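Long-range contacts in methyl-accepting chemotaxis protein, putative (Geobacter sulfurreducens, PDB 3OOV), which probably takes part in bacterial chemotaxis signalling, its GAF domain being a likely sensory module whose ligand is not known: residues Val55-Phe60 / Ala106-Arg111; Val37-Ala42 / Phe51-Gly56; Lys78-Arg83 / Gly124-Val129; Phe115-Ile120 / Val129-Asn134. One frame throughout, in Å; residues are numbered along the deposited sequence.

Contact 1: residues Val55-Phe60 / Ala106-Arg111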
loop_
_atom_site.group_PDB
_atom_site.type_symbol
_atom_site.label_atom_id
_atom_site.label_comp_id
_atom_site.label_asym_id
_atom_site.label_seq_id
_atom_site.Cartn_x
_atom_site.Cartn_y
_atom_site.Cartn_z
ATOM N N VAL A 55 13.187 -16.697 8.744
ATOM C CA VAL A 55 12.715 -17.530 9.809
ATOM C C VAL A 55 11.496 -18.300 9.237
ATOM O O VAL A 55 10.737 -17.787 8.351
ATOM C CB VAL A 55 12.472 -16.632 11.048
ATOM C CG1 VAL A 55 11.899 -17.382 12.138
ATOM C CG2 VAL A 55 13.822 -16.097 11.558
ATOM N N GLY A 56 11.348 -19.548 9.667
ATOM C CA GLY A 56 10.191 -20.365 9.307
ATOM C C GLY A 56 10.374 -21.240 8.084
ATOM O O GLY A 56 9.509 -22.082 7.786
ATOM N N THR A 57 11.467 -21.049 7.353
ATOM C CA THR A 57 11.735 -21.891 6.183
ATOM C C THR A 57 12.811 -22.865 6.615
ATOM O O THR A 57 13.940 -22.444 6.937
ATOM C CB THR A 57 12.150 -21.070 4.923
ATOM O OG1 THR A 57 11.023 -20.292 4.493
ATOM C CG2 THR A 57 12.526 -22.032 3.758
ATOM N N ALA A 58 12.446 -24.151 6.679
ATOM C CA ALA A 58 13.406 -25.190 7.151
ATOM C C ALA A 58 14.487 -25.439 6.104
ATOM O O ALA A 58 14.221 -25.331 4.891
ATOM C CB ALA A 58 12.651 -26.608 7.568
ATOM N N ASP A 59 15.657 -25.871 6.562
ATOM C CA ASP A 59 16.727 -26.387 5.659
ATOM C C ASP A 59 17.249 -25.229 4.753
ATOM O O ASP A 59 17.472 -25.394 3.545
ATOM C CB ASP A 59 16.230 -27.577 4.792
ATOM C CG ASP A 59 15.728 -28.823 5.637
ATOM O OD1 ASP A 59 16.121 -28.951 6.834
ATOM O OD2 ASP A 59 14.899 -29.643 5.079
ATOM N N PHE A 60 17.430 -24.064 5.351
ATOM C CA PHE A 60 17.753 -22.869 4.582
ATOM C C PHE A 60 18.502 -21.892 5.442
ATOM O O PHE A 60 18.099 -21.526 6.534
ATOM C CB PHE A 60 16.497 -22.214 3.955
ATOM C CG PHE A 60 16.761 -20.940 3.211
ATOM C CD1 PHE A 60 17.506 -20.927 2.048
ATOM C CD2 PHE A 60 16.208 -19.735 3.655
ATOM C CE1 PHE A 60 17.715 -19.741 1.337
ATOM C CE2 PHE A 60 16.390 -18.559 2.922
ATOM C CZ PHE A 60 17.136 -18.555 1.786
ATOM N N ALA A 106 13.584 -19.744 -7.301
ATOM C CA ALA A 106 14.353 -20.937 -6.932
ATOM C C ALA A 106 14.430 -21.027 -5.402
ATOM O O ALA A 106 14.943 -22.015 -4.879
ATOM C CB ALA A 106 15.799 -20.861 -7.532
ATOM N N ILE A 107 13.951 -19.996 -4.680
ATOM C CA ILE A 107 14.087 -19.995 -3.226
ATOM C C ILE A 107 12.735 -20.344 -2.562
ATOM O O ILE A 107 11.749 -19.558 -2.664
ATOM C CB ILE A 107 14.585 -18.641 -2.723
ATOM C CG1 ILE A 107 15.604 -18.059 -3.749
ATOM C CG2 ILE A 107 15.047 -18.668 -1.221
ATOM C CD1 ILE A 107 16.918 -17.538 -3.217
ATOM N N ARG A 108 12.713 -21.446 -1.802
ATOM C CA ARG A 108 11.487 -21.903 -1.137
ATOM C C ARG A 108 10.909 -20.841 -0.218
ATOM O O ARG A 108 9.684 -20.702 -0.113
ATOM C CB ARG A 108 11.723 -23.187 -0.307
ATOM C CG ARG A 108 11.724 -24.484 -1.156
ATOM C CD ARG A 108 11.904 -25.755 -0.211
ATOM N NE ARG A 108 13.232 -25.704 0.412
ATOM C CZ ARG A 108 13.508 -25.602 1.695
ATOM N NH1 ARG A 108 12.555 -25.508 2.622
ATOM N NH2 ARG A 108 14.775 -25.569 2.056
ATOM N N ALA A 109 11.793 -20.069 0.420
ATOM C CA ALA A 109 11.387 -19.130 1.453
ATOM C C ALA A 109 10.550 -18.019 0.843
ATOM O O ALA A 109 9.770 -17.423 1.570
ATOM C CB ALA A 109 12.625 -18.541 2.179
ATOM N N LEU A 110 10.762 -17.762 -0.460
ATOM C CA LEU A 110 10.137 -16.727 -1.258
ATOM C C LEU A 110 9.006 -17.225 -2.168
ATOM O O LEU A 110 8.426 -16.406 -2.923
ATOM C CB LEU A 110 11.180 -16.021 -2.181
ATOM C CG LEU A 110 12.313 -15.320 -1.430
ATOM C CD1 LEU A 110 13.150 -14.505 -2.392
ATOM C CD2 LEU A 110 11.774 -14.380 -0.300
ATOM N N ARG A 111 8.674 -18.514 -2.102
ATOM C CA ARG A 111 7.676 -19.053 -3.037
ATOM C C ARG A 111 6.198 -18.981 -2.597
ATOM O O ARG A 111 5.392 -19.633 -3.178
ATOM C CB ARG A 111 7.976 -20.510 -3.335
ATOM C CG ARG A 111 9.030 -20.726 -4.338
ATOM C CD ARG A 111 9.129 -22.220 -4.469
ATOM N NE ARG A 111 10.185 -22.465 -5.406
ATOM C CZ ARG A 111 10.855 -23.592 -5.480
ATOM N NH1 ARG A 111 10.549 -24.605 -4.671
ATOM N NH2 ARG A 111 11.825 -23.697 -6.374
#
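The carbonyl oxygen of Ala58 is gripped by both terminal nitrogens of Arg108, NH1 at 2.8 Å and NH2 at 2.9 Å. The guanidinium meets it end-on, with the oxygen lying in the plane of the group, so one backbone acceptor serves two N-H donors. Both bonds are bent at the hydrogen, to 147° and 143°, as a fork converging on a single atom must be. Arginine suits the place because its long chain, bent at chi3 (-65°), spans from the 3-10 turn 108-110 to the loop 55-60. The rest of the contact is largely apolar. Phe60 sets ring atom CZ 3.7 Å from Ile107 CG2, and its CE2 lies 3.8 Å from Ala109 CB; the same ring packs edge-to-face on Phe51. Thr57 turns CG2 anti to its backbone N, where it meets Arg108 NH1 at 3.7 Å, while OG1 lies against Ala109 and bonds to Arg36. A valine in place of Thr57 would probably leave Arg36 NH1 without this acceptor. Two loops of the GAF domain are thus joined at the end of the sheet by a charged group bound to a neutral carbonyl, a link that is likely to depend little on the ionisation of any acidic partner.

Contact 2: residues Val37-Ala42 / Phe51-Gly56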
loop_
_atom_site.group_PDB
_atom_site.type_symbol
_atom_site.label_atom_id
_atom_site.label_comp_id
_atom_site.label_asym_id
_atom_site.label_seq_id
_atom_site.Cartn_x
_atom_site.Cartn_y
_atom_site.Cartn_z
ATOM N N VAL A 37 9.112 -15.249 7.756
ATOM C CA VAL A 37 9.517 -13.865 7.878
ATOM C C VAL A 37 10.874 -13.776 7.222
ATOM O O VAL A 37 11.862 -14.394 7.687
ATOM C CB VAL A 37 9.574 -13.343 9.319
ATOM C CG1 VAL A 37 10.063 -11.855 9.355
ATOM C CG2 VAL A 37 8.159 -13.458 9.963
ATOM N N ASN A 38 10.864 -13.064 6.111
ATOM C CA ASN A 38 12.040 -12.926 5.260
ATOM C C ASN A 38 12.475 -11.453 5.273
ATOM O O ASN A 38 11.632 -10.518 5.173
ATOM C CB ASN A 38 11.805 -13.470 3.844
ATOM C CG ASN A 38 11.407 -14.952 3.857
ATOM O OD1 ASN A 38 12.174 -15.824 4.335
ATOM N ND2 ASN A 38 10.170 -15.250 3.382
ATOM N N ILE A 39 13.760 -11.232 5.498
ATOM C CA ILE A 39 14.268 -9.853 5.474
ATOM C C ILE A 39 15.476 -9.738 4.542
ATOM O O ILE A 39 16.447 -10.471 4.688
ATOM C CB ILE A 39 14.631 -9.332 6.875
ATOM C CG1 ILE A 39 13.469 -9.507 7.824
ATOM C CG2 ILE A 39 15.110 -7.801 6.816
ATOM C CD1 ILE A 39 13.862 -9.188 9.328
ATOM N N LEU A 40 15.376 -8.839 3.566
ATOM C CA LEU A 40 16.392 -8.647 2.533
ATOM C C LEU A 40 16.815 -7.195 2.559
ATOM O O LEU A 40 15.945 -6.307 2.713
ATOM C CB LEU A 40 15.854 -8.997 1.163
ATOM C CG LEU A 40 15.340 -10.477 1.102
ATOM C CD1 LEU A 40 13.820 -10.504 1.270
ATOM C CD2 LEU A 40 15.713 -11.226 -0.189
HETATM N N MSE A 41 18.131 -6.963 2.446
HETATM C CA MSE A 41 18.745 -5.613 2.522
HETATM C C MSE A 41 19.446 -5.255 1.210
HETATM O O MSE A 41 20.160 -6.104 0.623
HETATM C CB MSE A 41 19.724 -5.572 3.695
HETATM C CG MSE A 41 18.966 -5.772 5.025
HETATM SE SE MSE A 41 17.825 -4.171 5.485
HETATM C CE MSE A 41 19.274 -2.962 5.694
ATOM N N ALA A 42 19.160 -4.064 0.684
ATOM C CA ALA A 42 19.831 -3.617 -0.561
ATOM C C ALA A 42 21.341 -3.485 -0.360
ATOM O O ALA A 42 21.810 -3.095 0.754
ATOM C CB ALA A 42 19.275 -2.260 -0.972
ATOM N N PHE A 51 20.018 -11.543 1.180
ATOM C CA PHE A 51 19.020 -12.187 2.003
ATOM C C PHE A 51 19.639 -12.311 3.408
ATOM O O PHE A 51 20.564 -13.056 3.581
ATOM C CB PHE A 51 18.703 -13.541 1.374
ATOM C CG PHE A 51 17.278 -14.094 1.654
ATOM C CD1 PHE A 51 16.632 -14.862 0.687
ATOM C CD2 PHE A 51 16.638 -13.901 2.887
ATOM C CE1 PHE A 51 15.325 -15.391 0.919
ATOM C CE2 PHE A 51 15.351 -14.426 3.125
ATOM C CZ PHE A 51 14.722 -15.199 2.192
ATOM N N VAL A 52 19.127 -11.589 4.388
ATOM C CA VAL A 52 19.751 -11.463 5.716
ATOM C C VAL A 52 19.136 -12.363 6.801
ATOM O O VAL A 52 19.863 -12.992 7.612
ATOM C CB VAL A 52 19.744 -9.964 6.176
ATOM C CG1 VAL A 52 20.246 -9.828 7.642
ATOM C CG2 VAL A 52 20.620 -9.134 5.238
ATOM N N ALA A 53 17.803 -12.433 6.821
ATOM C CA ALA A 53 17.068 -13.263 7.766
ATOM C C ALA A 53 15.942 -13.993 7.068
ATOM O O ALA A 53 15.296 -13.468 6.159
ATOM C CB ALA A 53 16.555 -12.449 8.953
ATOM N N ALA A 54 15.765 -15.255 7.468
ATOM C CA ALA A 54 14.694 -16.138 6.991
ATOM C C ALA A 54 14.334 -16.952 8.192
ATOM O O ALA A 54 15.139 -17.722 8.705
ATOM C CB ALA A 54 15.142 -17.014 5.890
ATOM N N VAL A 55 13.187 -16.697 8.744
ATOM C CA VAL A 55 12.715 -17.530 9.809
ATOM C C VAL A 55 11.496 -18.300 9.237
ATOM O O VAL A 55 10.737 -17.787 8.351
ATOM C CB VAL A 55 12.472 -16.632 11.048
ATOM C CG1 VAL A 55 11.899 -17.382 12.138
ATOM C CG2 VAL A 55 13.822 -16.097 11.558
ATOM N N GLY A 56 11.348 -19.548 9.667
ATOM C CA GLY A 56 10.191 -20.365 9.307
ATOM C C GLY A 56 10.374 -21.240 8.084
ATOM O O GLY A 56 9.509 -22.082 7.786
HETATM O O HOH W 1 11.200 -17.878 5.641
#
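Leu40 lays its CD2 methyl over one face of the Phe51 ring, 4.0 Å from the centroid and 23° off the normal, a CH-pi contact displaced toward the rim. At the edge of the same ring, near its plane, Asn38 OD1 comes 3.4 Å from Phe51 CZ, the amide standing almost perpendicular to the ring (87°). The oxygen thus faces the slightly positive rim, which suits an acceptor, and the methyl takes the electron-rich face. Asn38 OD1 also accepts from a water at 2.6 Å, which donates in turn to Val55 O; its ND2 makes weak bonds to Ala109 O and to a glycerol probably from the crystallisation liquor. On the other side of the sheet Ile39 CB lies 4.2 Å from Ala53 CB. Met41, a selenomethionine, rests CG on Val52 CG2.

The backbone that positions these groups is the antiparallel hairpin of strands 36-42 and 48-55. Val37 and Val55 form a hydrogen-bonded pair, and Ile39 N reaches Ala53 O at 2.8 Å. Ile39 O accepts from Val52 N at 2.9 Å and from Ala53 N at 3.2 Å, the signature of a classic beta bulge. The bulge shifts the register by one and brings Phe51 opposite Leu40. Helix 17-31 covers the Val37 and Val55 face. With OD1 tied through water to Val55 O and ND2 weakly to Ala109 O, the buried amide is probably limited in its rotation.

Contact 3: residues Lys78-Arg83 / Gly124-Val129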
loop_
_atom_site.group_PDB
_atom_site.type_symbol
_atom_site.label_atom_id
_atom_site.label_comp_id
_atom_site.label_asym_id
_atom_site.label_seq_id
_atom_site.Cartn_x
_atom_site.Cartn_y
_atom_site.Cartn_z
ATOM N N LYS A 78 9.081 -4.000 -6.745
ATOM C CA LYS A 78 8.116 -2.860 -6.740
ATOM C C LYS A 78 7.947 -2.289 -5.399
ATOM O O LYS A 78 7.837 -1.046 -5.278
ATOM C CB LYS A 78 6.764 -3.226 -7.324
ATOM C CG LYS A 78 6.803 -3.341 -8.825
ATOM C CD LYS A 78 5.914 -4.461 -9.342
ATOM C CE LYS A 78 4.473 -4.052 -9.234
ATOM N NZ LYS A 78 4.279 -2.759 -10.062
ATOM N N CYS A 79 7.859 -3.159 -4.367
ATOM C CA CYS A 79 7.823 -2.657 -2.989
ATOM C C CYS A 79 9.019 -1.707 -2.699
ATOM O O CYS A 79 8.870 -0.600 -2.088
ATOM C CB CYS A 79 7.898 -3.828 -1.974
ATOM S SG CYS A 79 7.933 -3.275 -0.267
ATOM N N PHE A 80 10.209 -2.194 -3.052
ATOM C CA PHE A 80 11.450 -1.475 -2.753
ATOM C C PHE A 80 11.450 -0.096 -3.499
ATOM O O PHE A 80 11.698 0.949 -2.879
ATOM C CB PHE A 80 12.659 -2.288 -3.213
ATOM C CG PHE A 80 13.970 -1.638 -2.887
ATOM C CD1 PHE A 80 14.570 -1.856 -1.625
ATOM C CD2 PHE A 80 14.610 -0.823 -3.824
ATOM C CE1 PHE A 80 15.776 -1.247 -1.308
ATOM C CE2 PHE A 80 15.832 -0.215 -3.528
ATOM C CZ PHE A 80 16.426 -0.448 -2.276
ATOM N N THR A 81 11.144 -0.125 -4.797
ATOM C CA THR A 81 11.127 1.089 -5.641
ATOM C C THR A 81 10.064 2.135 -5.198
ATOM O O THR A 81 10.338 3.326 -5.109
ATOM C CB THR A 81 10.998 0.673 -7.136
ATOM O OG1 THR A 81 12.034 -0.294 -7.424
ATOM C CG2 THR A 81 11.359 1.774 -8.041
ATOM N N ASP A 82 8.857 1.683 -4.876
ATOM C CA ASP A 82 7.728 2.572 -4.598
ATOM C C ASP A 82 7.572 2.862 -3.112
ATOM O O ASP A 82 6.676 3.615 -2.705
ATOM C CB ASP A 82 6.413 1.909 -5.044
ATOM C CG ASP A 82 6.341 1.600 -6.537
ATOM O OD1 ASP A 82 7.230 2.002 -7.311
ATOM O OD2 ASP A 82 5.361 0.894 -6.944
ATOM N N ARG A 83 8.361 2.183 -2.272
ATOM C CA ARG A 83 8.233 2.287 -0.780
ATOM C C ARG A 83 6.779 2.071 -0.360
ATOM O O ARG A 83 6.243 2.753 0.494
ATOM C CB ARG A 83 8.774 3.638 -0.262
ATOM C CG ARG A 83 10.244 3.866 -0.566
ATOM C CD ARG A 83 10.743 5.228 0.044
ATOM N NE ARG A 83 10.481 6.369 -0.848
ATOM C CZ ARG A 83 9.745 7.431 -0.531
ATOM N NH1 ARG A 83 9.166 7.549 0.675
ATOM N NH2 ARG A 83 9.597 8.385 -1.446
ATOM N N GLY A 124 13.080 8.596 3.914
ATOM C CA GLY A 124 12.500 8.627 2.581
ATOM C C GLY A 124 13.113 7.712 1.523
ATOM O O GLY A 124 12.710 7.782 0.351
ATOM N N GLU A 125 14.061 6.840 1.903
ATOM C CA GLU A 125 14.535 5.829 0.923
ATOM C C GLU A 125 14.397 4.392 1.464
ATOM O O GLU A 125 14.666 4.150 2.654
ATOM C CB GLU A 125 15.995 6.106 0.466
ATOM C CG GLU A 125 16.495 7.534 0.771
ATOM C CD GLU A 125 17.171 8.233 -0.409
ATOM O OE1 GLU A 125 16.431 8.676 -1.335
ATOM O OE2 GLU A 125 18.432 8.366 -0.407
ATOM N N ALA A 126 13.976 3.462 0.602
ATOM C CA ALA A 126 13.948 2.052 0.966
ATOM C C ALA A 126 15.378 1.568 1.047
ATOM O O ALA A 126 16.202 1.801 0.136
ATOM C CB ALA A 126 13.212 1.240 -0.056
ATOM N N ILE A 127 15.699 0.919 2.140
ATOM C CA ILE A 127 16.960 0.212 2.188
ATOM C C ILE A 127 16.833 -1.319 2.244
ATOM O O ILE A 127 17.839 -2.007 2.287
ATOM C CB ILE A 127 17.807 0.756 3.320
ATOM C CG1 ILE A 127 17.085 0.575 4.651
ATOM C CG2 ILE A 127 18.100 2.266 3.042
ATOM C CD1 ILE A 127 17.986 0.857 5.864
ATOM N N GLY A 128 15.610 -1.847 2.293
ATOM C CA GLY A 128 15.421 -3.301 2.240
ATOM C C GLY A 128 13.925 -3.588 2.386
ATOM O O GLY A 128 13.166 -2.652 2.341
ATOM N N VAL A 129 13.530 -4.848 2.618
ATOM C CA VAL A 129 12.141 -5.286 2.718
ATOM C C VAL A 129 11.932 -6.386 3.771
ATOM O O VAL A 129 12.817 -7.258 4.008
ATOM C CB VAL A 129 11.515 -5.770 1.305
ATOM C CG1 VAL A 129 11.566 -4.680 0.222
ATOM C CG2 VAL A 129 12.210 -7.003 0.755
HETATM O O HOH W 2 13.420 3.695 -2.361
#
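Phe80, Ala126 and Arg83 carry this helix-on-sheet contact of the GAF fold, in which the end of helix 74-82 lies against strand 125-133; the axes of segments 78-82 and 125-129 approach to 7.8 Å. Ala126 points its CB over one face of the Phe80 ring, 3.9 Å from the centroid and 20° off the normal, a CH-pi contact. Phe80 CG stands anti to the backbone N (chi1 -178°). At the ring edge, near its plane, lie Ile127 C and Gly128 N, the latter 3.7 Å from Phe80 CE1. A small residue fits at Ala126, whose CB also sits only 3.2 Å from Phe80 O. Deeper in, Cys79 SG touches Val129 CG1.

Arg83, the first residue after the helix, has positive phi and lays its chain beside the strand, CG 4.0 Å from Ala126 CB. Its guanidinium takes Gly124 O over one face, with NE 2.9 Å away at an angle too poor for a hydrogen bond. The polar end is held across the dimer instead: NH2 bonds to Ala93 O of the second subunit, and Arg83 makes a cation-pi contact with Tyr94 of that subunit. A water joins the backbones, donating to Phe80 O at 3.3 Å and accepting from Ala126 N at 3.0 Å.

Contact 4: residues Phe115-Ile120 / Val129-Asn134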
loop_
_atom_site.group_PDB
_atom_site.type_symbol
_atom_site.label_atom_id
_atom_site.label_comp_id
_atom_site.label_asym_id
_atom_site.label_seq_id
_atom_site.Cartn_x
_atom_site.Cartn_y
_atom_site.Cartn_z
ATOM N N PHE A 115 1.111 -13.158 0.315
ATOM C CA PHE A 115 2.094 -12.541 1.174
ATOM C C PHE A 115 1.892 -11.053 1.289
ATOM O O PHE A 115 1.187 -10.452 0.474
ATOM C CB PHE A 115 3.507 -12.789 0.596
ATOM C CG PHE A 115 3.613 -12.420 -0.870
ATOM C CD1 PHE A 115 3.752 -11.082 -1.249
ATOM C CD2 PHE A 115 3.445 -13.384 -1.855
ATOM C CE1 PHE A 115 3.809 -10.757 -2.615
ATOM C CE2 PHE A 115 3.458 -13.076 -3.221
ATOM C CZ PHE A 115 3.637 -11.731 -3.598
ATOM N N VAL A 116 2.595 -10.477 2.241
ATOM C CA VAL A 116 2.824 -9.014 2.347
ATOM C C VAL A 116 4.305 -8.688 2.229
ATOM O O VAL A 116 5.200 -9.356 2.895
ATOM C CB VAL A 116 2.411 -8.569 3.767
ATOM C CG1 VAL A 116 2.906 -7.139 4.104
ATOM C CG2 VAL A 116 0.802 -8.680 3.930
ATOM N N ILE A 117 4.600 -7.691 1.405
ATOM C CA ILE A 117 5.979 -7.102 1.335
ATOM C C ILE A 117 5.878 -5.672 1.845
ATOM O O ILE A 117 5.013 -4.887 1.410
ATOM C CB ILE A 117 6.546 -7.020 -0.085
ATOM C CG1 ILE A 117 6.134 -8.210 -0.987
ATOM C CG2 ILE A 117 8.079 -6.723 -0.008
ATOM C CD1 ILE A 117 6.758 -9.659 -0.531
ATOM N N CYS A 118 6.786 -5.340 2.742
ATOM C CA CYS A 118 6.747 -4.085 3.457
ATOM C C CYS A 118 8.169 -3.467 3.381
ATOM O O CYS A 118 9.132 -4.154 3.644
ATOM C CB CYS A 118 6.303 -4.324 4.884
ATOM S SG CYS A 118 6.481 -2.836 5.879
ATOM N N PRO A 119 8.292 -2.217 2.934
ATOM C CA PRO A 119 9.634 -1.638 2.711
ATOM C C PRO A 119 10.222 -1.256 4.063
ATOM O O PRO A 119 9.466 -0.963 4.984
ATOM C CB PRO A 119 9.342 -0.367 1.895
ATOM C CG PRO A 119 7.896 0.100 2.441
ATOM C CD PRO A 119 7.191 -1.246 2.697
ATOM N N ILE A 120 11.542 -1.317 4.202
ATOM C CA ILE A 120 12.202 -0.753 5.380
ATOM C C ILE A 120 12.712 0.609 4.904
ATOM O O ILE A 120 13.457 0.690 3.944
ATOM C CB ILE A 120 13.379 -1.646 5.822
ATOM C CG1 ILE A 120 12.834 -3.064 6.216
ATOM C CG2 ILE A 120 14.179 -0.920 6.992
ATOM C CD1 ILE A 120 13.895 -4.175 6.171
ATOM N N VAL A 129 13.530 -4.848 2.618
ATOM C CA VAL A 129 12.141 -5.286 2.718
ATOM C C VAL A 129 11.932 -6.386 3.771
ATOM O O VAL A 129 12.817 -7.258 4.008
ATOM C CB VAL A 129 11.515 -5.770 1.305
ATOM C CG1 VAL A 129 11.566 -4.680 0.222
ATOM C CG2 VAL A 129 12.210 -7.003 0.755
ATOM N N PHE A 130 10.745 -6.367 4.390
ATOM C CA PHE A 130 10.193 -7.565 5.041
ATOM C C PHE A 130 9.264 -8.229 4.056
ATOM O O PHE A 130 8.419 -7.570 3.480
ATOM C CB PHE A 130 9.362 -7.170 6.241
ATOM C CG PHE A 130 10.142 -6.886 7.444
ATOM C CD1 PHE A 130 11.049 -5.823 7.477
ATOM C CD2 PHE A 130 9.956 -7.661 8.593
ATOM C CE1 PHE A 130 11.783 -5.521 8.647
ATOM C CE2 PHE A 130 10.675 -7.386 9.772
ATOM C CZ PHE A 130 11.592 -6.304 9.820
ATOM N N ALA A 131 9.419 -9.531 3.827
ATOM C CA ALA A 131 8.437 -10.295 3.036
ATOM C C ALA A 131 7.886 -11.338 4.028
ATOM O O ALA A 131 8.646 -12.151 4.556
ATOM C CB ALA A 131 9.159 -10.996 1.846
ATOM N N VAL A 132 6.573 -11.344 4.253
ATOM C CA VAL A 132 5.964 -12.136 5.313
ATOM C C VAL A 132 4.783 -12.953 4.724
ATOM O O VAL A 132 4.051 -12.461 3.833
ATOM C CB VAL A 132 5.480 -11.299 6.522
ATOM C CG1 VAL A 132 4.855 -12.210 7.659
ATOM C CG2 VAL A 132 6.621 -10.494 7.165
ATOM N N ASP A 133 4.657 -14.216 5.166
ATOM C CA ASP A 133 3.536 -15.054 4.756
ATOM C C ASP A 133 3.144 -16.092 5.807
ATOM O O ASP A 133 3.953 -16.446 6.677
ATOM C CB ASP A 133 3.746 -15.698 3.378
ATOM C CG ASP A 133 4.694 -16.870 3.430
ATOM O OD1 ASP A 133 4.220 -17.946 3.888
ATOM O OD2 ASP A 133 5.920 -16.729 3.067
ATOM N N ASN A 134 1.867 -16.528 5.728
ATOM C CA ASN A 134 1.341 -17.652 6.559
ATOM C C ASN A 134 0.815 -18.692 5.521
ATOM O O ASN A 134 -0.368 -19.012 5.484
ATOM C CB ASN A 134 0.185 -17.109 7.437
ATOM C CG ASN A 134 0.666 -16.350 8.676
ATOM O OD1 ASN A 134 1.791 -16.551 9.165
ATOM N ND2 ASN A 134 -0.196 -15.496 9.214
#
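The antiparallel hairpin of strands 115-122 and 125-133 pairs Val116 with Val132 and Cys118 with Phe130 through hydrogen bonds in both directions. Val132 N to Val116 O and Phe130 N to Cys118 O both measure 2.8 Å. Between them, at the non-hydrogen-bonded pair Ile117 and Ala131, Ile117 CA points a C-H at the oxygen of the residue before Ala131, Phe130 O, at 3.3 Å.

On the face carrying Ile117, its CD1 reaches Ala131 CB at 3.6 Å and its CG2 lies 3.8 Å from Val129 CB. CG2, anti to the backbone N, is the branch that meets Val129, while chi2 (-67°) carries CD1 to Ala131. These are inner strands of the antiparallel GAF sheet, and this face receives helix 74-82, with Ile117 on Ile76 and Cys79. An alanine in place of Ile117 would probably leave a gap beside Ala131 and Val129 and deprive those helix residues of packing. Beta-branched residues suit such a strand, filling the interface close to the backbone.

The opposite face carries Cys118 and Val132 under helix 143-167. Farther along, Ile120 crosses Phe130 at about a right angle, Ile120 CG1 meeting the ring edge in plane, 3.5 Å from Phe130 CD1. At the far end Phe115 CB sits 4.0 Å from Asp133 CB, and the carboxylate of Asp133 turns to a salt bridge with Arg135.

Contacts 2 and 4 are the buried hairpins of one sheet, and they meet where strand 36-42 pairs with strand 125-133, as in the Asn38 to Ala131 and Leu40 to Val129 backbone bonds. Contact 3 uses the other half of strand 125-133, shares Val129 with contact 4, and packs a helix on the sheet near the subunit interface. Contact 1 lies on the other side of the chain's centre from contact 3, joining two loops partly at the surface and touching contact 2 through Phe60 and Phe51. Regular backbone bonds dominate the hairpins, whereas the two partly buried contacts each combine a phenylalanine with an arginine: one grips a carbonyl within the chain, the other reaches the second subunit.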